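Long-range contacts in protein, Family 18 Chitinase (Crocus vernus, PDB 3SIM), which is a family 18 chitinase of a plant, a TIM-barrel glycosyl hydrolase that probably binds chitin and cleaves its glycosidic bonds: residues N135-C140 with L170-E175; L144-K149 with N174-A179. All coordinates share one frame; numbering follows the deposited sequence.

How the interactions relate
Running from the N terminus, the chain enters helix 134-150, runs through the barrel wall as strand 156-159, one of its parallel staves, passes out into helix 166-175 and turns back through 176-179 toward strand 182-184. Interaction 1 joins the first turns of helix 134-150 to the last turns of helix 166-175; interaction 2 joins the end of helix 134-150 to the turn leaving helix 166-175. The span closed by interaction 2 starts later and also ends a little later, so the two loops overlap and neither encloses the other. Their centres lie about 10 Å apart, and between them Tyr176 packs against Ala138 and Glu139, linking both contacts along one helix.

Interaction 1: N135-C140 with L170-E175; sequences NTFAEC and LALFNE
Helices 135-140 and 170-175 run in broadly the same direction, their short axes 47° apart and 8.3 Å from each other at closest approach. The backbones come closest where the CA atoms of Ala138 and Leu172 are 4.2 Å apart, and the small side chains of Ala138 and Ala171 leave room for this. The methyl of Ala138 points at the other helix and sits against its backbone, with CB 3.7 Å from Leu172 CA and 4.2 Å from Ala171 CB. Leu172 holds CG anti to its backbone N (chi1 175°), which carries the branch alongside the first helix. One methyl, CD1, lies 3.6 Å from Ala138 O, while the other, CD2, reaches the Phe137 ring at CE2, 4.2 Å away. That ring also makes edge-to-face contacts with Phe94, Phe129 and Tyr169, so the buried side of the crossing merges into an aromatic cluster. On the exposed side Glu175, extended beyond CG, swings its carboxylate over the Ala138 methyl, OE1 lying 3.8 Å from CB. A water donates to Glu175 OE1 at 2.5 Å and is also within hydrogen-bonding distance of Glu139 OE2, standing between two carboxylates whose like charges probably raise the proton affinity of one or both. Close packing of neighbouring helices, apolar on the buried side and polar on the solvent side, is the arrangement of the outer helical layer of a TIM barrel, here between two successive helices.

Interaction 2: L144-K149 with N174-A179; sequences LITTLK and NEYKNA
Lys149 supplies the polar grip: its ammonium NZ donates to the carbonyl oxygen Ala179 O at 2.8 Å. The approach is from above the carbonyl plane, 55° out of it, with a C=O...N angle of 120°, so the bond does not follow a lone pair. To get there the side chain leaves with CG beside the backbone N and then runs fully extended, bringing CE to 3.3 Å from Ala179 O. The same oxygen is touched by Ile145, whose CG2 methyl lies 3.4 Å away and packs 3.7 Å from Ala179 CB. Carbonyl and methyl of this buried alanine thus face helix 144-149 together. Thr146 flanks them with OG1, 3.9 Å from Tyr176 CD1, the two side chains crossing at about a right angle; that hydroxyl is hydrogen-bonded to Gly142 O within its own helix.

In the TIM-barrel order of strand and helix, 174-179 takes in the end of helix 166-175 and the start of the return to strand 182-184, so the contact ties this connection to the preceding helix of the outer layer. Tyr176 starts the return by departing from helical backbone angles. Its O then accepts the bond from Ala179 N at 3.0 Å, a short turn that presents Ala179 to the helix. Farther out, a water accepts from Lys149 NZ and donates to Asn178 O, giving the ammonium a second route to the same turn. Behind the contact, the other side of helix 144-149 packs on helix 99-116, Leu144 meeting Val107 and Leu110 while Leu148 rests on Thr111.

Interaction 1: N135-C140 with L170-E175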
# COMPACT_ATOMS: atom_id res chain seq x y z
N ASN A 135 -0.12 -11.59 -17.56
CA ASN A 135 -0.72 -12.84 -17.10
C ASN A 135 0.06 -13.57 -16.00
O ASN A 135 -0.51 -14.07 -15.08
CB ASN A 135 -1.10 -13.72 -18.29
CG ASN A 135 -2.22 -13.11 -19.13
OD1 ASN A 135 -3.10 -12.49 -18.63
ND2 ASN A 135 -2.13 -13.27 -20.37
N THR A 136 1.38 -13.60 -16.15
CA THR A 136 2.30 -14.21 -15.21
C THR A 136 2.25 -13.54 -13.84
O THR A 136 2.13 -14.19 -12.86
CB THR A 136 3.80 -14.24 -15.77
OG1 THR A 136 3.89 -15.11 -16.90
CG2 THR A 136 4.76 -14.65 -14.71
N PHE A 137 2.25 -12.21 -13.85
CA PHE A 137 2.00 -11.36 -12.67
C PHE A 137 0.61 -11.58 -12.06
O PHE A 137 0.51 -11.77 -10.93
CB PHE A 137 2.12 -9.85 -13.07
CG PHE A 137 1.91 -8.86 -11.92
CD1 PHE A 137 2.80 -8.78 -10.85
CD2 PHE A 137 0.82 -8.04 -11.89
CE1 PHE A 137 2.56 -7.86 -9.82
CE2 PHE A 137 0.63 -7.18 -10.88
CZ PHE A 137 1.48 -7.06 -9.88
N ALA A 138 -0.43 -11.59 -12.85
CA ALA A 138 -1.76 -11.82 -12.34
C ALA A 138 -1.93 -13.18 -11.64
O ALA A 138 -2.49 -13.24 -10.61
CB ALA A 138 -2.79 -11.65 -13.44
N GLU A 139 -1.42 -14.22 -12.26
CA GLU A 139 -1.42 -15.56 -11.74
C GLU A 139 -0.60 -15.75 -10.46
O GLU A 139 -1.12 -16.27 -9.57
CB GLU A 139 -0.92 -16.57 -12.76
CG GLU A 139 -1.87 -17.09 -13.72
CD GLU A 139 -1.22 -18.02 -14.78
OE1 GLU A 139 -0.59 -19.03 -14.42
OE2 GLU A 139 -1.37 -17.71 -15.96
N CYS A 140 0.62 -15.23 -10.41
CA CYS A 140 1.45 -15.30 -9.24
C CYS A 140 0.80 -14.59 -8.03
O CYS A 140 0.64 -15.19 -7.00
CB CYS A 140 2.82 -14.65 -9.52
SG CYS A 140 4.06 -15.57 -10.46
N LEU A 170 -4.99 -4.31 -13.81
CA LEU A 170 -6.28 -4.69 -14.37
C LEU A 170 -6.39 -6.19 -14.69
O LEU A 170 -7.35 -6.79 -14.44
CB LEU A 170 -6.70 -3.81 -15.56
CG LEU A 170 -7.18 -2.37 -15.28
CD1 LEU A 170 -7.21 -1.58 -16.52
CD2 LEU A 170 -8.48 -2.37 -14.53
N ALA A 171 -5.33 -6.75 -15.20
CA ALA A 171 -5.26 -8.18 -15.40
C ALA A 171 -5.43 -8.90 -14.05
O ALA A 171 -6.19 -9.76 -13.97
CB ALA A 171 -4.00 -8.57 -16.01
N LEU A 172 -4.73 -8.46 -13.02
CA LEU A 172 -4.83 -9.06 -11.71
C LEU A 172 -6.24 -8.93 -11.12
O LEU A 172 -6.79 -9.86 -10.62
CB LEU A 172 -3.81 -8.46 -10.74
CG LEU A 172 -3.81 -8.85 -9.25
CD1 LEU A 172 -3.81 -10.31 -9.06
CD2 LEU A 172 -2.67 -8.23 -8.46
N PHE A 173 -6.80 -7.73 -11.24
CA PHE A 173 -8.15 -7.41 -10.75
C PHE A 173 -9.28 -8.17 -11.47
O PHE A 173 -10.04 -8.77 -10.82
CB PHE A 173 -8.41 -5.89 -10.71
CG PHE A 173 -9.80 -5.51 -10.20
CD1 PHE A 173 -10.81 -5.22 -11.07
CD2 PHE A 173 -10.07 -5.43 -8.86
CE1 PHE A 173 -12.03 -4.87 -10.61
CE2 PHE A 173 -11.30 -5.07 -8.41
CZ PHE A 173 -12.27 -4.79 -9.29
N ASN A 174 -9.32 -8.16 -12.79
CA ASN A 174 -10.26 -8.90 -13.57
C ASN A 174 -10.16 -10.43 -13.38
O ASN A 174 -11.14 -11.07 -13.30
CB ASN A 174 -10.21 -8.54 -15.04
CG ASN A 174 -10.60 -7.09 -15.32
OD1 ASN A 174 -10.03 -6.48 -16.14
ND2 ASN A 174 -11.56 -6.59 -14.64
N GLU A 175 -8.96 -10.95 -13.29
CA GLU A 175 -8.75 -12.34 -12.92
C GLU A 175 -9.06 -12.83 -11.47
O GLU A 175 -9.32 -13.97 -11.29
CB GLU A 175 -7.40 -12.86 -13.43
CG GLU A 175 -7.21 -12.78 -14.94
CD GLU A 175 -5.80 -13.17 -15.40
OE1 GLU A 175 -5.26 -14.10 -14.89
OE2 GLU A 175 -5.22 -12.58 -16.28
O HOH W 1 -3.48 -15.35 -16.14

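Interaction 2: L144-K149 with N174-A179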
# COMPACT_ATOMS: atom_id res chain seq x y z
N LEU A 144 -1.10 -16.30 -4.73
CA LEU A 144 -0.59 -15.93 -3.42
C LEU A 144 -1.67 -15.40 -2.48
O LEU A 144 -1.78 -15.92 -1.44
CB LEU A 144 0.41 -14.80 -3.58
CG LEU A 144 1.55 -14.52 -2.62
CD1 LEU A 144 1.97 -13.05 -2.52
CD2 LEU A 144 1.55 -15.23 -1.30
N ILE A 145 -2.45 -14.42 -2.88
CA ILE A 145 -3.48 -13.90 -2.02
C ILE A 145 -4.54 -14.96 -1.67
O ILE A 145 -4.83 -15.12 -0.57
CB ILE A 145 -4.13 -12.68 -2.65
CG1 ILE A 145 -3.10 -11.58 -2.83
CG2 ILE A 145 -5.36 -12.24 -1.86
CD1 ILE A 145 -3.51 -10.53 -3.72
N THR A 146 -4.98 -15.71 -2.67
CA THR A 146 -6.00 -16.71 -2.54
C THR A 146 -5.54 -17.77 -1.53
O THR A 146 -6.24 -18.04 -0.61
CB THR A 146 -6.38 -17.37 -3.92
OG1 THR A 146 -6.99 -16.43 -4.81
CG2 THR A 146 -7.33 -18.48 -3.71
N THR A 147 -4.30 -18.23 -1.66
CA THR A 147 -3.73 -19.21 -0.74
C THR A 147 -3.59 -18.74 0.70
O THR A 147 -3.93 -19.43 1.59
CB THR A 147 -2.31 -19.72 -1.20
OG1 THR A 147 -2.42 -20.36 -2.44
CG2 THR A 147 -1.72 -20.70 -0.21
N LEU A 148 -3.05 -17.55 0.88
CA LEU A 148 -2.83 -16.97 2.16
C LEU A 148 -4.19 -16.79 2.90
O LEU A 148 -4.28 -17.16 4.02
CB LEU A 148 -2.05 -15.67 2.04
CG LEU A 148 -0.54 -15.75 1.68
CD1 LEU A 148 -0.02 -14.36 1.59
CD2 LEU A 148 0.22 -16.53 2.65
N LYS A 149 -5.21 -16.31 2.20
CA LYS A 149 -6.56 -16.18 2.73
C LYS A 149 -7.18 -17.55 3.12
O LYS A 149 -7.71 -17.69 4.17
CB LYS A 149 -7.46 -15.38 1.78
CG LYS A 149 -7.25 -13.86 1.73
CD LYS A 149 -8.36 -13.14 1.00
CE LYS A 149 -8.23 -11.59 1.03
NZ LYS A 149 -9.29 -10.85 0.50
N ASN A 174 -9.32 -8.16 -12.79
CA ASN A 174 -10.26 -8.90 -13.57
C ASN A 174 -10.16 -10.43 -13.38
O ASN A 174 -11.14 -11.07 -13.30
CB ASN A 174 -10.21 -8.54 -15.04
CG ASN A 174 -10.60 -7.09 -15.32
OD1 ASN A 174 -10.03 -6.48 -16.14
ND2 ASN A 174 -11.56 -6.59 -14.64
N GLU A 175 -8.96 -10.95 -13.29
CA GLU A 175 -8.75 -12.34 -12.92
C GLU A 175 -9.06 -12.83 -11.47
O GLU A 175 -9.32 -13.97 -11.29
CB GLU A 175 -7.40 -12.86 -13.43
CG GLU A 175 -7.21 -12.78 -14.94
CD GLU A 175 -5.80 -13.17 -15.40
OE1 GLU A 175 -5.26 -14.10 -14.89
OE2 GLU A 175 -5.22 -12.58 -16.28
N TYR A 176 -8.91 -11.97 -10.48
CA TYR A 176 -9.03 -12.29 -9.05
C TYR A 176 -9.82 -11.27 -8.21
O TYR A 176 -9.46 -11.00 -7.11
CB TYR A 176 -7.66 -12.59 -8.41
CG TYR A 176 -6.93 -13.77 -8.99
CD1 TYR A 176 -6.99 -15.00 -8.41
CD2 TYR A 176 -6.23 -13.65 -10.16
CE1 TYR A 176 -6.33 -16.10 -8.97
CE2 TYR A 176 -5.61 -14.67 -10.75
CZ TYR A 176 -5.64 -15.94 -10.16
OH TYR A 176 -4.98 -16.96 -10.75
N LYS A 177 -10.92 -10.77 -8.72
CA LYS A 177 -11.69 -9.67 -8.11
C LYS A 177 -12.18 -9.99 -6.70
O LYS A 177 -12.08 -9.17 -5.86
CB LYS A 177 -12.79 -9.10 -9.03
CG LYS A 177 -14.08 -8.68 -8.35
CD LYS A 177 -15.04 -9.80 -8.28
CE LYS A 177 -15.75 -10.08 -9.60
NZ LYS A 177 -15.98 -11.49 -9.83
N ASN A 178 -12.59 -11.20 -6.44
CA ASN A 178 -12.95 -11.57 -5.08
C ASN A 178 -11.83 -11.69 -4.05
O ASN A 178 -12.10 -11.82 -2.91
CB ASN A 178 -13.76 -12.84 -5.04
CG ASN A 178 -13.01 -13.98 -5.50
OD1 ASN A 178 -12.08 -14.46 -4.87
N ALA A 179 -10.58 -11.73 -4.46
CA ALA A 179 -9.45 -11.75 -3.55
C ALA A 179 -8.92 -10.40 -3.03
O ALA A 179 -8.21 -10.36 -2.06
CB ALA A 179 -8.32 -12.57 -4.11
O HOH W 2 -11.77 -12.29 -0.07